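Local coordinates for protein RNA polymerase sigma factor (Bartonella quintana, PDB 5UXX) that probably directs RNA polymerase to promoter DNA as an ECF-type sigma factor of the sigma-70 family, at residues A[108-113]-A[119-124]. Numbering follows the deposited sequence.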
ATOM      1  N   LYS A 108      12.743   6.153   0.751  1.00 30.87           N
ATOM      2  CA  LYS A 108      14.048   5.523   0.592  1.00 33.23           C
ATOM      3  C   LYS A 108      14.355   4.606   1.772  1.00 33.30           C
ATOM      4  O   LYS A 108      14.973   3.556   1.608  1.00 28.99           O
ATOM      5  CB  LYS A 108      15.141   6.582   0.440  1.00 30.68           C
ATOM      6  CG  LYS A 108      15.111   7.310  -0.896  1.00 41.63           C
ATOM      7  CD  LYS A 108      15.940   8.585  -0.864  1.00 34.00           C
ATOM      8  CE  LYS A 108      17.358   8.320  -0.393  1.00 36.13           C
ATOM      9  NZ  LYS A 108      18.196   9.548  -0.470  1.00 38.62           N
ATOM     10  N   ALA A 109      13.917   5.012   2.960  1.00 31.62           N
ATOM     11  CA  ALA A 109      14.086   4.200   4.161  1.00 32.19           C
ATOM     12  C   ALA A 109      13.235   2.934   4.084  1.00 27.45           C
ATOM     13  O   ALA A 109      13.688   1.848   4.449  1.00 28.10           O
ATOM     14  CB  ALA A 109      13.732   5.007   5.401  1.00 31.68           C
ATOM     15  N   LEU A 110      12.002   3.085   3.612  1.00 26.08           N
ATOM     16  CA  LEU A 110      11.101   1.954   3.411  1.00 25.34           C
ATOM     17  C   LEU A 110      11.692   0.935   2.444  1.00 35.60           C
ATOM     18  O   LEU A 110      11.540  -0.273   2.627  1.00 34.46           O
ATOM     19  CB  LEU A 110       9.745   2.432   2.890  1.00 24.48           C
ATOM     20  CG  LEU A 110       8.817   3.140   3.877  1.00 25.05           C
ATOM     21  CD1 LEU A 110       7.595   3.682   3.154  1.00 19.06           C
ATOM     22  CD2 LEU A 110       8.406   2.196   4.996  1.00 24.86           C
ATOM     23  N   ASN A 111      12.365   1.433   1.413  1.00 25.18           N
ATOM     24  CA  ASN A 111      12.961   0.576   0.397  1.00 32.58           C
ATOM     25  C   ASN A 111      14.189  -0.177   0.908  1.00 34.80           C
ATOM     26  O   ASN A 111      14.610  -1.166   0.310  1.00 29.84           O
ATOM     27  CB  ASN A 111      13.329   1.404  -0.835  1.00 28.25           C
ATOM     28  CG  ASN A 111      12.114   1.801  -1.653  1.00 37.30           C
ATOM     29  OD1 ASN A 111      10.978   1.493  -1.291  1.00 25.73           O
ATOM     30  ND2 ASN A 111      12.349   2.487  -2.765  1.00 28.90           N
HETATM   31  N   MSE A 112      14.760   0.297   2.012  1.00 33.34           N
HETATM   32  CA  MSE A 112      15.891  -0.381   2.639  1.00 32.67           C
HETATM   33  C   MSE A 112      15.432  -1.651   3.345  1.00 31.45           C
HETATM   34  O   MSE A 112      16.218  -2.568   3.574  1.00 38.01           O
HETATM   35  CB  MSE A 112      16.596   0.544   3.633  1.00 34.79           C
HETATM   36  CG  MSE A 112      17.261   1.754   3.004  1.00 34.72           C
HETATM   37 SE   MSE A 112      18.830   1.283   1.955  1.00 67.93          SE
HETATM   38  CE  MSE A 112      19.947   0.565   3.385  1.00 55.65           C
ATOM     39  N   LEU A 113      14.150  -1.691   3.696  1.00 29.95           N
ATOM     40  CA  LEU A 113      13.565  -2.856   4.344  1.00 29.46           C
ATOM     41  C   LEU A 113      13.398  -4.003   3.358  1.00 35.00           C
ATOM     42  O   LEU A 113      13.426  -3.799   2.144  1.00 33.52           O
ATOM     43  CB  LEU A 113      12.208  -2.505   4.961  1.00 24.76           C
ATOM     44  CG  LEU A 113      12.157  -1.350   5.962  1.00 31.47           C
ATOM     45  CD1 LEU A 113      10.721  -1.083   6.393  1.00 22.01           C
ATOM     46  CD2 LEU A 113      13.034  -1.644   7.165  1.00 25.57           C
ATOM     47  N   GLU A 119       5.913  -4.161   3.692  1.00 28.48           N
ATOM     48  CA  GLU A 119       4.469  -4.327   3.589  1.00 29.23           C
ATOM     49  C   GLU A 119       3.803  -4.414   4.960  1.00 29.14           C
ATOM     50  O   GLU A 119       2.758  -3.804   5.191  1.00 28.31           O
ATOM     51  CB  GLU A 119       4.128  -5.569   2.769  1.00 26.12           C
ATOM     52  CG  GLU A 119       2.638  -5.832   2.676  1.00 28.93           C
ATOM     53  CD  GLU A 119       2.307  -6.986   1.760  1.00 33.31           C
ATOM     54  OE1 GLU A 119       3.198  -7.826   1.510  1.00 37.33           O
ATOM     55  OE2 GLU A 119       1.153  -7.053   1.290  1.00 29.21           O
ATOM     56  N   ALA A 120       4.411  -5.176   5.864  1.00 27.49           N
ATOM     57  CA  ALA A 120       3.859  -5.375   7.201  1.00 18.80           C
ATOM     58  C   ALA A 120       3.737  -4.063   7.971  1.00 19.18           C
ATOM     59  O   ALA A 120       2.704  -3.790   8.583  1.00 18.84           O
ATOM     60  CB  ALA A 120       4.712  -6.364   7.979  1.00 20.00           C
ATOM     61  N   ILE A 121       4.789  -3.250   7.938  1.00 19.30           N
ATOM     62  CA  ILE A 121       4.806  -2.005   8.698  1.00 26.30           C
ATOM     63  C   ILE A 121       3.860  -0.973   8.079  1.00 26.18           C
ATOM     64  O   ILE A 121       3.352  -0.095   8.773  1.00 31.04           O
ATOM     65  CB  ILE A 121       6.238  -1.420   8.805  1.00 20.84           C
ATOM     66  CG1 ILE A 121       6.299  -0.333   9.881  1.00 17.68           C
ATOM     67  CG2 ILE A 121       6.728  -0.895   7.461  1.00 17.83           C
ATOM     68  CD1 ILE A 121       5.993  -0.838  11.272  1.00 22.25           C
ATOM     69  N   ILE A 122       3.619  -1.087   6.777  1.00 24.84           N
ATOM     70  CA  ILE A 122       2.661  -0.214   6.104  1.00 20.28           C
ATOM     71  C   ILE A 122       1.231  -0.613   6.456  1.00 20.38           C
ATOM     72  O   ILE A 122       0.405   0.235   6.792  1.00 23.99           O
ATOM     73  CB  ILE A 122       2.846  -0.238   4.572  1.00 23.82           C
ATOM     74  CG1 ILE A 122       4.140   0.479   4.183  1.00 25.37           C
ATOM     75  CG2 ILE A 122       1.669   0.426   3.876  1.00 25.54           C
ATOM     76  CD1 ILE A 122       4.208   1.915   4.658  1.00 28.56           C
ATOM     77  N   LEU A 123       0.946  -1.910   6.381  1.00 21.91           N
ATOM     78  CA  LEU A 123      -0.385  -2.428   6.685  1.00 22.00           C
ATOM     79  C   LEU A 123      -0.787  -2.141   8.128  1.00 22.94           C
ATOM     80  O   LEU A 123      -1.922  -1.750   8.401  1.00 29.87           O
ATOM     81  CB  LEU A 123      -0.450  -3.933   6.419  1.00 21.41           C
ATOM     82  CG  LEU A 123      -0.433  -4.384   4.958  1.00 18.30           C
ATOM     83  CD1 LEU A 123      -0.376  -5.899   4.876  1.00 30.57           C
ATOM     84  CD2 LEU A 123      -1.648  -3.853   4.216  1.00 18.71           C
ATOM     85  N   ILE A 124       0.151  -2.335   9.047  1.00 22.69           N
ATOM     86  CA  ILE A 124      -0.120  -2.166  10.470  1.00 20.58           C
ATOM     87  C   ILE A 124       0.059  -0.719  10.927  1.00 22.29           C
ATOM     88  O   ILE A 124      -0.802  -0.164  11.612  1.00 25.17           O
ATOM     89  CB  ILE A 124       0.795  -3.074  11.317  1.00 18.66           C
ATOM     90  CG1 ILE A 124       0.461  -4.544  11.063  1.00 26.44           C
ATOM     91  CG2 ILE A 124       0.652  -2.754  12.796  1.00 17.33           C
ATOM     92  CD1 ILE A 124      -0.926  -4.939  11.521  1.00 28.96           C
TER
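Leu110 and Leu113 face Ile121 and Ile122 through methyl groups alone, and no hydrogen bond links 108-113 to 119-124. Leu110 reaches over with both branches: its CD1 lies 4.1 Å from CD1 of Ile122, while its CD2 leans toward the neighbouring isoleucine, 4.3 Å from Ile121 CG2. Ile121 turns its branches apart. Its CG1 stands anti to the backbone N (chi1 -166°) and carries the chain end away, which leaves CG2 as the methyl that meets the leucines; Leu113 CD1 touches it at 4.1 Å. Ile122 does the reverse: its CB points neither toward nor away from 108-113, and the CD1 end then comes nearer to meet Leu110. Both pairs, Leu110 with Ile122 and Leu113 with Ile121, cross at about a right angle. These four buried side chains form the packed part, though a light one, with 118 Å² buried in all. The far face of helix 103-112 is the loose side: Lys108 and the selenomethionine Met112 lie exposed there and do not join the contact. Within sigma-70 region 4, the contact joins helices 103-112 and 115-125 across a short turn; Arg118 of the second helix hydrogen-bonds through NH1 to the carbonyl oxygens of Leu110 and Leu113. Phe22 of helix 7-26 packs on Ile122, Arg155 of helix 142-159 on Leu113, and another protein's chain sets aromatic side-chain atoms on Leu110 and Ile122 and an apolar side chain on Ile121.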